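Local structure of RNA-binding protein with serine-rich domain 1 (Homo sapiens, 4A8X) at residues K6-L12 with G48-F54; I24-Y28 with K62-M67. The protein belongs to pre- and post-splicing mRNP complexes and is an auxiliary component of the exon junction complex, its RNA recognition motif being required to form the ASAP complex. The contacts are given in a common frame with arbitrary orientation. Numbering follows the deposited sequence.

Contact 1: residues K6-L12 with G48-F54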
loop_
_atom_site.group_PDB
_atom_site.type_symbol
_atom_site.label_atom_id
_atom_site.label_comp_id
_atom_site.label_asym_id
_atom_site.label_seq_id
_atom_site.Cartn_x
_atom_site.Cartn_y
_atom_site.Cartn_z
ATOM N N LYS A 6 -8.134 3.420 -24.446
ATOM C CA LYS A 6 -8.075 3.980 -23.095
ATOM C C LYS A 6 -8.586 2.967 -22.076
ATOM O O LYS A 6 -9.599 2.308 -22.308
ATOM C CB LYS A 6 -8.899 5.259 -23.034
ATOM C CG LYS A 6 -8.764 6.014 -21.685
ATOM C CD LYS A 6 -9.794 7.178 -21.578
ATOM C CE LYS A 6 -9.657 8.179 -22.692
ATOM N NZ LYS A 6 -10.765 9.178 -22.667
ATOM N N VAL A 7 -7.909 2.855 -20.945
ATOM C CA VAL A 7 -8.323 1.926 -19.894
ATOM C C VAL A 7 -8.444 2.637 -18.524
ATOM O O VAL A 7 -7.653 3.548 -18.220
ATOM C CB VAL A 7 -7.332 0.732 -19.755
ATOM C CG1 VAL A 7 -7.088 0.018 -21.131
ATOM C CG2 VAL A 7 -6.027 1.173 -19.163
ATOM N N HIS A 8 -9.434 2.221 -17.724
ATOM C CA HIS A 8 -9.591 2.700 -16.336
ATOM C C HIS A 8 -8.942 1.666 -15.413
ATOM O O HIS A 8 -9.223 0.466 -15.498
ATOM C CB HIS A 8 -11.082 2.856 -15.992
ATOM C CG HIS A 8 -11.354 3.217 -14.560
ATOM N ND1 HIS A 8 -11.450 2.272 -13.564
ATOM C CD2 HIS A 8 -11.578 4.416 -13.966
ATOM C CE1 HIS A 8 -11.735 2.873 -12.412
ATOM N NE2 HIS A 8 -11.806 4.175 -12.625
ATOM N N ILE A 9 -8.057 2.121 -14.562
ATOM C CA ILE A 9 -7.435 1.281 -13.543
ATOM C C ILE A 9 -8.011 1.626 -12.168
ATOM O O ILE A 9 -7.960 2.782 -11.752
ATOM C CB ILE A 9 -5.902 1.522 -13.484
ATOM C CG1 ILE A 9 -5.268 1.395 -14.869
ATOM C CG2 ILE A 9 -5.243 0.587 -12.490
ATOM C CD1 ILE A 9 -5.625 0.097 -15.623
ATOM N N GLY A 10 -8.549 0.621 -11.471
ATOM C CA GLY A 10 -9.245 0.835 -10.210
ATOM C C GLY A 10 -8.582 0.120 -9.038
ATOM O O GLY A 10 -7.766 -0.789 -9.227
ATOM N N ARG A 11 -8.949 0.542 -7.832
ATOM C CA ARG A 11 -8.465 -0.059 -6.580
ATOM C C ARG A 11 -6.966 0.177 -6.335
ATOM O O ARG A 11 -6.262 -0.676 -5.817
ATOM C CB ARG A 11 -8.785 -1.561 -6.557
ATOM C CG ARG A 11 -10.289 -1.921 -6.514
ATOM C CD ARG A 11 -10.945 -1.600 -5.139
ATOM N NE ARG A 11 -10.366 -2.361 -4.014
ATOM C CZ ARG A 11 -10.357 -1.961 -2.734
ATOM N NH1 ARG A 11 -10.898 -0.797 -2.378
ATOM N NH2 ARG A 11 -9.782 -2.722 -1.801
ATOM N N LEU A 12 -6.482 1.342 -6.711
ATOM C CA LEU A 12 -5.098 1.694 -6.477
ATOM C C LEU A 12 -4.962 2.073 -5.014
ATOM O O LEU A 12 -5.764 2.889 -4.520
ATOM C CB LEU A 12 -4.700 2.881 -7.369
ATOM C CG LEU A 12 -4.687 2.628 -8.888
ATOM C CD1 LEU A 12 -4.243 3.873 -9.706
ATOM C CD2 LEU A 12 -3.753 1.445 -9.232
ATOM N N GLY A 48 -7.626 7.004 -6.003
ATOM C CA GLY A 48 -7.585 5.546 -6.036
ATOM C C GLY A 48 -7.844 4.932 -7.403
ATOM O O GLY A 48 -8.087 3.738 -7.510
ATOM N N TYR A 49 -7.775 5.755 -8.448
ATOM C CA TYR A 49 -7.909 5.249 -9.797
ATOM C C TYR A 49 -7.117 6.096 -10.807
ATOM O O TYR A 49 -6.682 7.207 -10.487
ATOM C CB TYR A 49 -9.368 5.181 -10.182
ATOM C CG TYR A 49 -10.056 6.513 -10.330
ATOM C CD1 TYR A 49 -9.973 7.234 -11.504
ATOM C CD2 TYR A 49 -10.782 7.053 -9.268
ATOM C CE1 TYR A 49 -10.620 8.477 -11.633
ATOM C CE2 TYR A 49 -11.430 8.271 -9.383
ATOM C CZ TYR A 49 -11.345 8.980 -10.566
ATOM O OH TYR A 49 -11.986 10.191 -10.659
ATOM N N ALA A 50 -6.923 5.543 -12.012
ATOM C CA ALA A 50 -6.256 6.257 -13.094
ATOM C C ALA A 50 -6.841 5.862 -14.452
ATOM O O ALA A 50 -7.328 4.742 -14.625
ATOM C CB ALA A 50 -4.756 5.969 -13.089
ATOM N N TYR A 51 -6.791 6.783 -15.414
ATOM C CA TYR A 51 -7.033 6.397 -16.804
ATOM C C TYR A 51 -5.697 6.382 -17.533
ATOM O O TYR A 51 -4.848 7.275 -17.342
ATOM C CB TYR A 51 -7.984 7.356 -17.495
ATOM C CG TYR A 51 -9.363 7.405 -16.917
ATOM C CD1 TYR A 51 -10.376 6.606 -17.432
ATOM C CD2 TYR A 51 -9.668 8.263 -15.874
ATOM C CE1 TYR A 51 -11.673 6.666 -16.918
ATOM C CE2 TYR A 51 -10.974 8.343 -15.358
ATOM C CZ TYR A 51 -11.961 7.526 -15.895
ATOM O OH TYR A 51 -13.242 7.555 -15.408
ATOM N N VAL A 52 -5.497 5.350 -18.343
ATOM C CA VAL A 52 -4.301 5.241 -19.169
ATOM C C VAL A 52 -4.705 5.046 -20.646
ATOM O O VAL A 52 -5.478 4.138 -20.975
ATOM C CB VAL A 52 -3.387 4.087 -18.681
ATOM C CG1 VAL A 52 -2.184 3.942 -19.583
ATOM C CG2 VAL A 52 -2.922 4.363 -17.222
ATOM N N GLU A 53 -4.198 5.904 -21.522
ATOM C CA GLU A 53 -4.497 5.789 -22.950
ATOM C C GLU A 53 -3.246 5.374 -23.688
ATOM O O GLU A 53 -2.212 6.033 -23.573
ATOM C CB GLU A 53 -5.032 7.110 -23.509
ATOM C CG GLU A 53 -5.212 7.056 -25.004
ATOM C CD GLU A 53 -5.931 8.255 -25.561
ATOM O OE1 GLU A 53 -5.252 9.256 -25.872
ATOM O OE2 GLU A 53 -7.173 8.184 -25.708
ATOM N N PHE A 54 -3.352 4.281 -24.441
ATOM C CA PHE A 54 -2.235 3.748 -25.200
ATOM C C PHE A 54 -2.304 4.252 -26.638
ATOM O O PHE A 54 -3.305 4.838 -27.060
ATOM C CB PHE A 54 -2.243 2.231 -25.189
ATOM C CG PHE A 54 -1.955 1.633 -23.845
ATOM C CD1 PHE A 54 -0.628 1.439 -23.426
ATOM C CD2 PHE A 54 -2.996 1.266 -22.993
ATOM C CE1 PHE A 54 -0.350 0.885 -22.185
ATOM C CE2 PHE A 54 -2.731 0.736 -21.717
ATOM C CZ PHE A 54 -1.390 0.536 -21.313
#

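Contact 2: residues I24-Y28 with K62-M67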
loop_
_atom_site.group_PDB
_atom_site.type_symbol
_atom_site.label_atom_id
_atom_site.label_comp_id
_atom_site.label_asym_id
_atom_site.label_seq_id
_atom_site.Cartn_x
_atom_site.Cartn_y
_atom_site.Cartn_z
ATOM N N ILE A 24 4.561 0.878 -14.619
ATOM C CA ILE A 24 3.971 -0.436 -14.675
ATOM C C ILE A 24 3.287 -0.682 -16.046
ATOM O O ILE A 24 3.473 -1.722 -16.666
ATOM C CB ILE A 24 2.948 -0.608 -13.501
ATOM C CG1 ILE A 24 3.702 -0.771 -12.171
ATOM C CG2 ILE A 24 2.029 -1.765 -13.755
ATOM C CD1 ILE A 24 2.787 -0.604 -10.926
ATOM N N PHE A 25 2.479 0.256 -16.497
ATOM C CA PHE A 25 1.649 0.018 -17.671
ATOM C C PHE A 25 2.409 0.217 -18.988
ATOM O O PHE A 25 2.006 -0.276 -20.052
ATOM C CB PHE A 25 0.377 0.848 -17.551
ATOM C CG PHE A 25 -0.616 0.190 -16.634
ATOM C CD1 PHE A 25 -1.473 -0.759 -17.120
ATOM C CD2 PHE A 25 -0.609 0.456 -15.266
ATOM C CE1 PHE A 25 -2.359 -1.438 -16.257
ATOM C CE2 PHE A 25 -1.479 -0.221 -14.405
ATOM C CZ PHE A 25 -2.357 -1.173 -14.925
ATOM N N SER A 26 3.539 0.889 -18.895
ATOM C CA SER A 26 4.431 1.018 -20.049
ATOM C C SER A 26 4.967 -0.356 -20.437
ATOM O O SER A 26 5.379 -0.573 -21.588
ATOM C CB SER A 26 5.579 1.974 -19.744
ATOM O OG SER A 26 5.119 3.317 -19.832
ATOM N N THR A 27 4.951 -1.289 -19.488
ATOM C CA THR A 27 5.219 -2.701 -19.789
ATOM C C THR A 27 4.396 -3.181 -21.002
ATOM O O THR A 27 4.827 -4.089 -21.710
ATOM C CB THR A 27 4.887 -3.649 -18.563
ATOM O OG1 THR A 27 5.615 -3.226 -17.409
ATOM C CG2 THR A 27 5.288 -5.118 -18.853
ATOM N N TYR A 28 3.207 -2.606 -21.209
ATOM C CA TYR A 28 2.246 -3.179 -22.154
ATOM C C TYR A 28 2.124 -2.365 -23.453
ATOM O O TYR A 28 1.428 -2.785 -24.376
ATOM C CB TYR A 28 0.860 -3.436 -21.484
ATOM C CG TYR A 28 1.035 -4.318 -20.286
ATOM C CD1 TYR A 28 1.326 -5.653 -20.434
ATOM C CD2 TYR A 28 0.976 -3.802 -18.981
ATOM C CE1 TYR A 28 1.544 -6.484 -19.350
ATOM C CE2 TYR A 28 1.218 -4.631 -17.880
ATOM C CZ TYR A 28 1.479 -5.968 -18.071
ATOM O OH TYR A 28 1.715 -6.810 -17.009
ATOM N N LYS A 62 -3.757 -5.784 -24.404
ATOM C CA LYS A 62 -2.689 -6.499 -23.695
ATOM C C LYS A 62 -2.671 -6.125 -22.224
ATOM O O LYS A 62 -2.508 -6.996 -21.342
ATOM C CB LYS A 62 -1.323 -6.180 -24.283
ATOM C CG LYS A 62 -0.232 -7.190 -23.862
ATOM C CD LYS A 62 1.125 -6.871 -24.486
ATOM C CE LYS A 62 2.241 -7.720 -23.850
ATOM N NZ LYS A 62 3.572 -7.527 -24.526
ATOM N N ALA A 63 -2.804 -4.834 -21.971
ATOM C CA ALA A 63 -2.827 -4.352 -20.583
ATOM C C ALA A 63 -4.007 -4.935 -19.830
ATOM O O ALA A 63 -3.878 -5.376 -18.680
ATOM C CB ALA A 63 -2.888 -2.847 -20.528
ATOM N N LEU A 64 -5.165 -4.923 -20.463
ATOM C CA LEU A 64 -6.371 -5.472 -19.836
ATOM C C LEU A 64 -6.208 -6.976 -19.563
ATOM O O LEU A 64 -6.572 -7.464 -18.504
ATOM C CB LEU A 64 -7.579 -5.250 -20.750
ATOM C CG LEU A 64 -8.023 -3.794 -20.981
ATOM C CD1 LEU A 64 -9.102 -3.711 -22.052
ATOM C CD2 LEU A 64 -8.561 -3.181 -19.679
ATOM N N LYS A 65 -5.701 -7.683 -20.567
ATOM C CA LYS A 65 -5.367 -9.107 -20.489
ATOM C C LYS A 65 -4.483 -9.472 -19.257
ATOM O O LYS A 65 -4.830 -10.388 -18.491
ATOM C CB LYS A 65 -4.691 -9.487 -21.825
ATOM C CG LYS A 65 -4.475 -10.948 -22.078
ATOM C CD LYS A 65 -3.882 -11.204 -23.489
ATOM C CE LYS A 65 -3.110 -12.526 -23.513
ATOM N NZ LYS A 65 -2.418 -12.807 -24.802
ATOM N N HIS A 66 -3.378 -8.741 -19.052
ATOM C CA HIS A 66 -2.424 -9.019 -17.967
ATOM C C HIS A 66 -2.747 -8.382 -16.617
ATOM O O HIS A 66 -2.243 -8.838 -15.593
ATOM C CB HIS A 66 -1.007 -8.606 -18.385
ATOM C CG HIS A 66 -0.474 -9.412 -19.530
ATOM N ND1 HIS A 66 -1.037 -9.373 -20.785
ATOM C CD2 HIS A 66 0.535 -10.310 -19.595
ATOM C CE1 HIS A 66 -0.385 -10.205 -21.586
ATOM N NE2 HIS A 66 0.572 -10.781 -20.888
ATOM N N MET A 67 -3.550 -7.328 -16.581
ATOM C CA MET A 67 -3.673 -6.572 -15.329
ATOM C C MET A 67 -5.085 -6.405 -14.740
ATOM O O MET A 67 -5.219 -5.920 -13.624
ATOM C CB MET A 67 -3.011 -5.202 -15.477
ATOM C CG MET A 67 -1.486 -5.261 -15.437
ATOM S SD MET A 67 -0.745 -5.961 -13.918
ATOM C CE MET A 67 -0.794 -4.532 -12.801
HETATM O O HOH W 1 4.704 -5.082 -24.459
#

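Contact 1: residues K6-L12 with G48-F54
Three aromatic rings cluster on one face of this antiparallel strand pair: the H8 ring points its edge at the face of Y51 in a T-shaped arrangement (centroids 5.1 Å apart, planes at 74°), while Y49 lies nearly parallel to H8 but slid aside. Strands 6-10 and 46-54 carry the RNP2 and RNP1 motifs of the RRM fold; in canonical RRMs aromatics on this face stack on RNA bases. Two hydrogen-bonded pairs set the register: V7 with V52 (V7 N to V52 O 2.7 Å, V52 N to V7 O 2.8 Å) and I9 with A50 (I9 N to A50 O 2.7 Å, A50 N to I9 O 3.0 Å). Past the strand end, L12 N reaches G48 O at 3.0 Å. V7, I9, A50 and V52 turn to the other face; there V7 CG2 lies 4.0 Å from V52 CB. Helix 18-26 packs on I9, L12 and V52, helix 57-67 on V7 and F54, while strands 31-39 and 75-82 flank the pair within the sheet.

Contact 2: residues I24-Y28 with K62-M67
Segment 24-28 is the last part of helix 18-26 and the turn leaving it, and 62-67 is the C-terminal part of helix 57-67; no direct hydrogen bond joins them. Their CA atoms come nearest at Y28 and A63, 5.4 Å apart, consistent with the small side chain of A63, whose CB lies 3.9 Å from Y28 CB. Y28 lies across helix 57-67: its CE1 is 3.5 Å from H66 CB, its CE2 3.7 Å from M67 CG. Deeper in, F25 CE1 meets M67 CB at 3.9 Å, and I24 CG2 touches M67 CE at 4.1 Å. At the exposed margin one water bridges T27 O (2.9 Å) and K62 NZ (2.7 Å). These are the two helices of the RRM, packed on one face of its sheet. Outward, T27, Y28, K65 and H66 pack against the Hook-like chain, which fits the domain being required for the ASAP complex; inward, F25 and M67 rest on I77 of strand 75-82 and I72 of strand 71-72.

How the contacts relate
The two contacts are successive layers of one RRM: contact 1 joins neighbouring strands at the middle of the sheet, contact 2 the two helices packed behind it. Each strand of contact 1 is followed in the chain by one helix of contact 2, and the two β-α-β halves of the fold meet in both contacts, strand to strand and helix to helix. The layers touch where I9 CD1 sits 3.6 Å from F25 CZ. Contact 1, though central, is partly buried: helices cover V7, I9 and V52, while H8, Y49 and Y51 stay partly exposed. Contact 2 is buried, with exposed K62 at its edge. Backbone hydrogen bonds tie contact 1; contact 2 relies on side-chain packing and meets the Hook-like chain, which does not touch contact 1.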